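PDB 1I5P: pesticidal crystal protein Cry2Aa from Bacillus thuringiensis serovar kurstaki, which promotes colloid-osmotic lysis by binding to midgut epithelial cells of dipteran and lepidopteran larvae. Local coordinates for residues G345-N357 / I447-R461. Residues are numbered along the deposited sequence; the frame is centred on the assembly and turned at random.
Sequences GVSSGLIGATNLN and IRNIESPSGTPGGAR
Glu451 lays its side chain across Gly352 and Thr354, its CG 3.2 Å from Gly352 O. The contact belongs to the middle domain of this three-domain delta-endotoxin, the beta prism. Here the loop 447-461 runs beside the short strand 351-352, whose other neighbour is strand 329-342. A single beta bridge joins Ile351 and Ile450. Ile450 N donates to Leu350 O at 3.3 Å, and Gly352 N returns a weak bond to Ile450 O. A water donates to both Leu350 O and Arg448 O. The end of the Ile450 side chain leads off to Phe295 and Leu299 of helix 293-300.

Asn449 extends the pairing with its side chain. Its OD1 accepts Leu350 N at 3.1 Å, in a nearly straight bond (167° at the hydrogen), while the two side chains lie alongside each other.

The Glu451 chain is extended, with CG anti to the backbone N (chi1 177°), and this carries the carboxylate to Thr354. Two bonds grip it, both from above its plane: Thr354 N to OE2 and Thr354 OG1 to OE1, each 3.1 Å. Thr354 CG2 also rests on Asn449 CB.

Further along, Ala353 CB packs on Gly459 O, and Leu356 CD1 lies near the same carbonyl. Asn355 ND2 donates a nearly straight hydrogen bond to Gly458 O at 2.7 Å, and that oxygen lies in the plane of the Asn355 side-chain amide.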
ATOM      1  N   GLY A 345     -16.130  17.272 -10.306  1.00 16.56           N
ATOM      2  CA  GLY A 345     -15.548  18.489 -10.837  1.00 14.58           C
ATOM      3  C   GLY A 345     -14.316  18.953 -10.088  1.00 15.76           C
ATOM      4  O   GLY A 345     -13.830  20.058 -10.312  1.00 16.83           O
ATOM      5  N   VAL A 346     -13.803  18.110  -9.202  1.00 14.99           N
ATOM      6  CA  VAL A 346     -12.623  18.454  -8.426  1.00 15.82           C
ATOM      7  C   VAL A 346     -11.317  18.278  -9.218  1.00 15.95           C
ATOM      8  O   VAL A 346     -11.224  17.440 -10.110  1.00 13.83           O
ATOM      9  CB  VAL A 346     -12.572  17.595  -7.131  1.00 17.13           C
ATOM     10  CG1 VAL A 346     -11.243  17.769  -6.425  1.00 19.94           C
ATOM     11  CG2 VAL A 346     -13.715  18.000  -6.204  1.00 17.16           C
ATOM     12  N   SER A 347     -10.321  19.099  -8.901  1.00 16.42           N
ATOM     13  CA  SER A 347      -9.016  19.027  -9.552  1.00 15.43           C
ATOM     14  C   SER A 347      -7.910  19.214  -8.526  1.00 15.77           C
ATOM     15  O   SER A 347      -8.141  19.736  -7.435  1.00 14.38           O
ATOM     16  CB  SER A 347      -8.870  20.108 -10.629  1.00 14.74           C
ATOM     17  OG  SER A 347      -9.598  19.786 -11.796  1.00 15.09           O
ATOM     18  N   SER A 348      -6.711  18.764  -8.879  1.00 15.46           N
ATOM     19  CA  SER A 348      -5.554  18.915  -8.012  1.00 15.18           C
ATOM     20  C   SER A 348      -5.018  20.311  -8.290  1.00 16.42           C
ATOM     21  O   SER A 348      -5.665  21.118  -8.958  1.00 14.67           O
ATOM     22  CB  SER A 348      -4.475  17.907  -8.386  1.00 16.58           C
ATOM     23  OG  SER A 348      -3.919  18.233  -9.651  1.00 14.06           O
ATOM     24  N   GLY A 349      -3.827  20.594  -7.782  1.00 17.16           N
ATOM     25  CA  GLY A 349      -3.235  21.884  -8.046  1.00 17.58           C
ATOM     26  C   GLY A 349      -2.545  21.752  -9.385  1.00 18.95           C
ATOM     27  O   GLY A 349      -2.412  20.648  -9.915  1.00 18.16           O
ATOM     28  N   LEU A 350      -2.120  22.868  -9.957  1.00 18.62           N
ATOM     29  CA  LEU A 350      -1.431  22.804 -11.232  1.00 20.33           C
ATOM     30  C   LEU A 350      -0.020  22.292 -11.004  1.00 20.63           C
ATOM     31  O   LEU A 350       0.552  22.469  -9.929  1.00 21.73           O
ATOM     32  CB  LEU A 350      -1.372  24.183 -11.884  1.00 20.40           C
ATOM     33  CG  LEU A 350      -2.623  24.621 -12.646  1.00 22.53           C
ATOM     34  CD1 LEU A 350      -2.655  26.142 -12.754  1.00 21.97           C
ATOM     35  CD2 LEU A 350      -2.628  23.973 -14.020  1.00 23.31           C
ATOM     36  N   ILE A 351       0.530  21.638 -12.014  1.00 19.70           N
ATOM     37  CA  ILE A 351       1.884  21.124 -11.928  1.00 20.91           C
ATOM     38  C   ILE A 351       2.623  21.741 -13.099  1.00 18.95           C
ATOM     39  O   ILE A 351       2.155  21.673 -14.236  1.00 17.59           O
ATOM     40  CB  ILE A 351       1.909  19.595 -12.051  1.00 21.95           C
ATOM     41  CG1 ILE A 351       0.978  18.984 -11.005  1.00 21.25           C
ATOM     42  CG2 ILE A 351       3.332  19.081 -11.853  1.00 23.74           C
ATOM     43  CD1 ILE A 351       0.386  17.659 -11.413  1.00 21.67           C
ATOM     44  N   GLY A 352       3.766  22.358 -12.822  1.00 19.30           N
ATOM     45  CA  GLY A 352       4.517  22.991 -13.887  1.00 19.32           C
ATOM     46  C   GLY A 352       4.079  24.433 -14.058  1.00 20.65           C
ATOM     47  O   GLY A 352       3.772  25.114 -13.079  1.00 19.35           O
ATOM     48  N   ALA A 353       4.046  24.896 -15.301  1.00 21.20           N
ATOM     49  CA  ALA A 353       3.656  26.268 -15.595  1.00 23.82           C
ATOM     50  C   ALA A 353       2.211  26.562 -15.213  1.00 25.19           C
ATOM     51  O   ALA A 353       1.312  25.744 -15.443  1.00 24.82           O
ATOM     52  CB  ALA A 353       3.866  26.562 -17.075  1.00 25.33           C
ATOM     53  N   THR A 354       1.999  27.738 -14.631  1.00 25.30           N
ATOM     54  CA  THR A 354       0.672  28.168 -14.223  1.00 26.73           C
ATOM     55  C   THR A 354       0.153  29.261 -15.149  1.00 27.44           C
ATOM     56  O   THR A 354      -0.923  29.814 -14.925  1.00 28.27           O
ATOM     57  CB  THR A 354       0.671  28.720 -12.789  1.00 27.09           C
ATOM     58  OG1 THR A 354       1.585  29.823 -12.701  1.00 26.76           O
ATOM     59  CG2 THR A 354       1.079  27.639 -11.801  1.00 26.11           C
ATOM     60  N   ASN A 355       0.912  29.577 -16.192  1.00 26.84           N
ATOM     61  CA  ASN A 355       0.483  30.614 -17.121  1.00 28.32           C
ATOM     62  C   ASN A 355       0.305  30.085 -18.532  1.00 28.16           C
ATOM     63  O   ASN A 355       0.471  30.823 -19.496  1.00 31.18           O
ATOM     64  CB  ASN A 355       1.486  31.774 -17.142  1.00 28.05           C
ATOM     65  CG  ASN A 355       2.809  31.394 -17.792  1.00 29.86           C
ATOM     66  OD1 ASN A 355       3.549  32.258 -18.267  1.00 32.20           O
ATOM     67  ND2 ASN A 355       3.119  30.101 -17.803  1.00 22.77           N
ATOM     68  N   LEU A 356      -0.030  28.808 -18.661  1.00 27.33           N
ATOM     69  CA  LEU A 356      -0.223  28.224 -19.982  1.00 26.53           C
ATOM     70  C   LEU A 356      -1.562  27.513 -20.086  1.00 25.95           C
ATOM     71  O   LEU A 356      -2.009  26.881 -19.131  1.00 24.91           O
ATOM     72  CB  LEU A 356       0.882  27.212 -20.285  1.00 24.92           C
ATOM     73  CG  LEU A 356       2.346  27.650 -20.354  1.00 27.31           C
ATOM     74  CD1 LEU A 356       3.230  26.409 -20.455  1.00 24.07           C
ATOM     75  CD2 LEU A 356       2.560  28.563 -21.553  1.00 24.93           C
ATOM     76  N   ASN A 357      -2.203  27.613 -21.245  1.00 25.59           N
ATOM     77  CA  ASN A 357      -3.469  26.930 -21.456  1.00 26.36           C
ATOM     78  C   ASN A 357      -3.173  25.491 -21.847  1.00 27.07           C
ATOM     79  O   ASN A 357      -2.257  25.224 -22.622  1.00 27.25           O
ATOM     80  CB  ASN A 357      -4.276  27.600 -22.566  1.00 25.05           C
ATOM     81  CG  ASN A 357      -5.013  28.835 -22.093  1.00 25.59           C
ATOM     82  OD1 ASN A 357      -5.710  28.809 -21.080  1.00 27.47           O
ATOM     83  ND2 ASN A 357      -4.874  29.925 -22.839  1.00 23.75           N
ATOM     84  N   ILE A 447      -5.061  22.453  -2.082  1.00 21.42           N
ATOM     85  CA  ILE A 447      -4.850  22.764  -3.481  1.00 22.72           C
ATOM     86  C   ILE A 447      -3.815  23.878  -3.556  1.00 23.47           C
ATOM     87  O   ILE A 447      -4.113  25.038  -3.282  1.00 21.92           O
ATOM     88  CB  ILE A 447      -6.154  23.223  -4.160  1.00 24.66           C
ATOM     89  CG1 ILE A 447      -7.209  22.115  -4.059  1.00 25.84           C
ATOM     90  CG2 ILE A 447      -5.884  23.578  -5.613  1.00 22.42           C
ATOM     91  CD1 ILE A 447      -6.806  20.800  -4.723  1.00 25.22           C
ATOM     92  N   ARG A 448      -2.588  23.510  -3.905  1.00 24.91           N
ATOM     93  CA  ARG A 448      -1.507  24.483  -4.018  1.00 27.97           C
ATOM     94  C   ARG A 448      -0.782  24.243  -5.337  1.00 29.53           C
ATOM     95  O   ARG A 448      -0.559  23.094  -5.728  1.00 29.63           O
ATOM     96  CB  ARG A 448      -0.519  24.325  -2.854  1.00 27.77           C
ATOM     97  CG  ARG A 448       0.346  25.554  -2.601  1.00 29.44           C
ATOM     98  CD  ARG A 448       1.684  25.199  -1.943  1.00 30.06           C
ATOM     99  NE  ARG A 448       1.557  24.644  -0.593  1.00 28.70           N
ATOM    100  CZ  ARG A 448       2.562  24.079   0.076  1.00 28.92           C
ATOM    101  NH1 ARG A 448       3.762  23.991  -0.484  1.00 28.25           N
ATOM    102  NH2 ARG A 448       2.374  23.601   1.298  1.00 29.35           N
ATOM    103  N   ASN A 449      -0.423  25.315  -6.033  1.00 30.62           N
ATOM    104  CA  ASN A 449       0.286  25.175  -7.301  1.00 31.73           C
ATOM    105  C   ASN A 449       1.777  24.960  -7.059  1.00 31.99           C
ATOM    106  O   ASN A 449       2.437  25.785  -6.435  1.00 32.79           O
ATOM    107  CB  ASN A 449       0.078  26.417  -8.168  1.00 30.80           C
ATOM    108  CG  ASN A 449      -1.376  26.639  -8.530  1.00 31.83           C
ATOM    109  OD1 ASN A 449      -2.145  25.688  -8.683  1.00 29.32           O
ATOM    110  ND2 ASN A 449      -1.756  27.904  -8.689  1.00 31.22           N
ATOM    111  N   ILE A 450       2.295  23.838  -7.549  1.00 31.66           N
ATOM    112  CA  ILE A 450       3.709  23.516  -7.385  1.00 30.30           C
ATOM    113  C   ILE A 450       4.438  23.801  -8.695  1.00 31.25           C
ATOM    114  O   ILE A 450       4.443  22.976  -9.610  1.00 29.36           O
ATOM    115  CB  ILE A 450       3.902  22.031  -7.001  1.00 29.25           C
ATOM    116  CG1 ILE A 450       3.016  21.687  -5.799  1.00 26.68           C
ATOM    117  CG2 ILE A 450       5.361  21.759  -6.669  1.00 26.97           C
ATOM    118  CD1 ILE A 450       3.240  22.577  -4.585  1.00 22.28           C
ATOM    119  N   GLU A 451       5.051  24.978  -8.777  1.00 31.96           N
ATOM    120  CA  GLU A 451       5.756  25.396  -9.987  1.00 32.49           C
ATOM    121  C   GLU A 451       7.244  25.635  -9.731  1.00 33.76           C
ATOM    122  O   GLU A 451       7.669  25.800  -8.586  1.00 33.61           O
ATOM    123  CB  GLU A 451       5.086  26.673 -10.528  1.00 31.39           C
ATOM    124  CG  GLU A 451       5.726  27.314 -11.752  1.00 30.09           C
ATOM    125  CD  GLU A 451       4.896  28.474 -12.298  1.00 32.34           C
ATOM    126  OE1 GLU A 451       4.395  29.286 -11.489  1.00 29.97           O
ATOM    127  OE2 GLU A 451       4.746  28.580 -13.536  1.00 32.11           O
ATOM    128  N   SER A 452       8.032  25.635 -10.803  1.00 34.67           N
ATOM    129  CA  SER A 452       9.470  25.870 -10.698  1.00 37.19           C
ATOM    130  C   SER A 452       9.734  27.291 -10.223  1.00 38.72           C
ATOM    131  O   SER A 452       8.948  28.200 -10.499  1.00 38.31           O
ATOM    132  CB  SER A 452      10.149  25.680 -12.058  1.00 36.28           C
ATOM    133  OG  SER A 452      10.399  24.312 -12.338  1.00 39.88           O
ATOM    134  N   PRO A 453      10.855  27.504  -9.514  1.00 39.57           N
ATOM    135  CA  PRO A 453      11.195  28.838  -9.018  1.00 40.32           C
ATOM    136  C   PRO A 453      11.308  29.771 -10.205  1.00 40.27           C
ATOM    137  O   PRO A 453      11.635  29.321 -11.299  1.00 38.87           O
ATOM    138  CB  PRO A 453      12.544  28.612  -8.336  1.00 40.74           C
ATOM    139  CG  PRO A 453      12.461  27.181  -7.901  1.00 41.09           C
ATOM    140  CD  PRO A 453      11.904  26.543  -9.146  1.00 39.36           C
ATOM    141  N   SER A 454      11.028  31.057 -10.002  1.00 42.06           N
ATOM    142  CA  SER A 454      11.133  32.020 -11.097  1.00 43.98           C
ATOM    143  C   SER A 454      12.535  31.987 -11.686  1.00 44.94           C
ATOM    144  O   SER A 454      13.519  31.832 -10.961  1.00 44.26           O
ATOM    145  CB  SER A 454      10.815  33.434 -10.609  1.00 43.87           C
ATOM    146  OG  SER A 454       9.441  33.741 -10.792  1.00 45.52           O
ATOM    147  N   GLY A 455      12.619  32.143 -13.003  1.00 46.86           N
ATOM    148  CA  GLY A 455      13.905  32.107 -13.670  1.00 50.00           C
ATOM    149  C   GLY A 455      14.123  30.708 -14.210  1.00 52.82           C
ATOM    150  O   GLY A 455      15.157  30.405 -14.806  1.00 53.63           O
ATOM    151  N   THR A 456      13.127  29.854 -13.987  1.00 55.47           N
ATOM    152  CA  THR A 456      13.149  28.466 -14.432  1.00 57.11           C
ATOM    153  C   THR A 456      11.812  28.048 -15.066  1.00 58.48           C
ATOM    154  O   THR A 456      11.767  27.105 -15.856  1.00 58.88           O
ATOM    155  CB  THR A 456      13.438  27.504 -13.251  1.00 56.74           C
ATOM    156  OG1 THR A 456      14.583  27.962 -12.525  1.00 57.45           O
ATOM    157  CG2 THR A 456      13.707  26.093 -13.762  1.00 55.37           C
ATOM    158  N   PRO A 457      10.706  28.745 -14.732  1.00 59.05           N
ATOM    159  CA  PRO A 457       9.418  28.365 -15.316  1.00 59.81           C
ATOM    160  C   PRO A 457       9.030  29.115 -16.597  1.00 59.53           C
ATOM    161  O   PRO A 457       9.837  29.231 -17.524  1.00 59.80           O
ATOM    162  CB  PRO A 457       8.432  28.613 -14.172  1.00 60.01           C
ATOM    163  CG  PRO A 457       9.129  29.643 -13.266  1.00 59.56           C
ATOM    164  CD  PRO A 457      10.528  29.867 -13.798  1.00 59.14           C
ATOM    165  N   GLY A 458       7.798  29.622 -16.635  1.00 57.89           N
ATOM    166  CA  GLY A 458       7.314  30.319 -17.814  1.00 56.43           C
ATOM    167  C   GLY A 458       6.620  29.273 -18.664  1.00 54.30           C
ATOM    168  O   GLY A 458       5.444  29.392 -19.015  1.00 53.08           O
ATOM    169  N   GLY A 459       7.379  28.235 -18.990  1.00 52.35           N
ATOM    170  CA  GLY A 459       6.862  27.119 -19.757  1.00 49.03           C
ATOM    171  C   GLY A 459       7.045  25.910 -18.856  1.00 45.12           C
ATOM    172  O   GLY A 459       6.194  25.027 -18.786  1.00 48.33           O
ATOM    173  N   ALA A 460       8.173  25.898 -18.152  1.00 40.25           N
ATOM    174  CA  ALA A 460       8.531  24.836 -17.220  1.00 33.22           C
ATOM    175  C   ALA A 460       8.219  23.421 -17.705  1.00 29.15           C
ATOM    176  O   ALA A 460       8.002  23.182 -18.895  1.00 25.91           O
ATOM    177  CB  ALA A 460       7.854  25.083 -15.878  1.00 38.03           C
ATOM    178  N   ARG A 461       8.198  22.487 -16.761  1.00 24.01           N
ATOM    179  CA  ARG A 461       7.931  21.093 -17.072  1.00 22.98           C
ATOM    180  C   ARG A 461       7.097  20.429 -15.986  1.00 21.41           C
ATOM    181  O   ARG A 461       7.130  20.831 -14.825  1.00 19.86           O
ATOM    182  CB  ARG A 461       9.249  20.330 -17.223  1.00 22.04           C
ATOM    183  CG  ARG A 461      10.088  20.732 -18.432  1.00 23.09           C
ATOM    184  CD  ARG A 461       9.509  20.168 -19.710  1.00 21.50           C
ATOM    185  NE  ARG A 461      10.384  20.379 -20.860  1.00 25.72           N
ATOM    186  CZ  ARG A 461      10.514  21.528 -21.511  1.00 23.95           C
ATOM    187  NH1 ARG A 461       9.822  22.595 -21.135  1.00 24.12           N
ATOM    188  NH2 ARG A 461      11.335  21.606 -22.548  1.00 26.81           N
TER
HETATM  189  O   HOH W   1       0.226  20.862  -7.512  1.00 27.60           O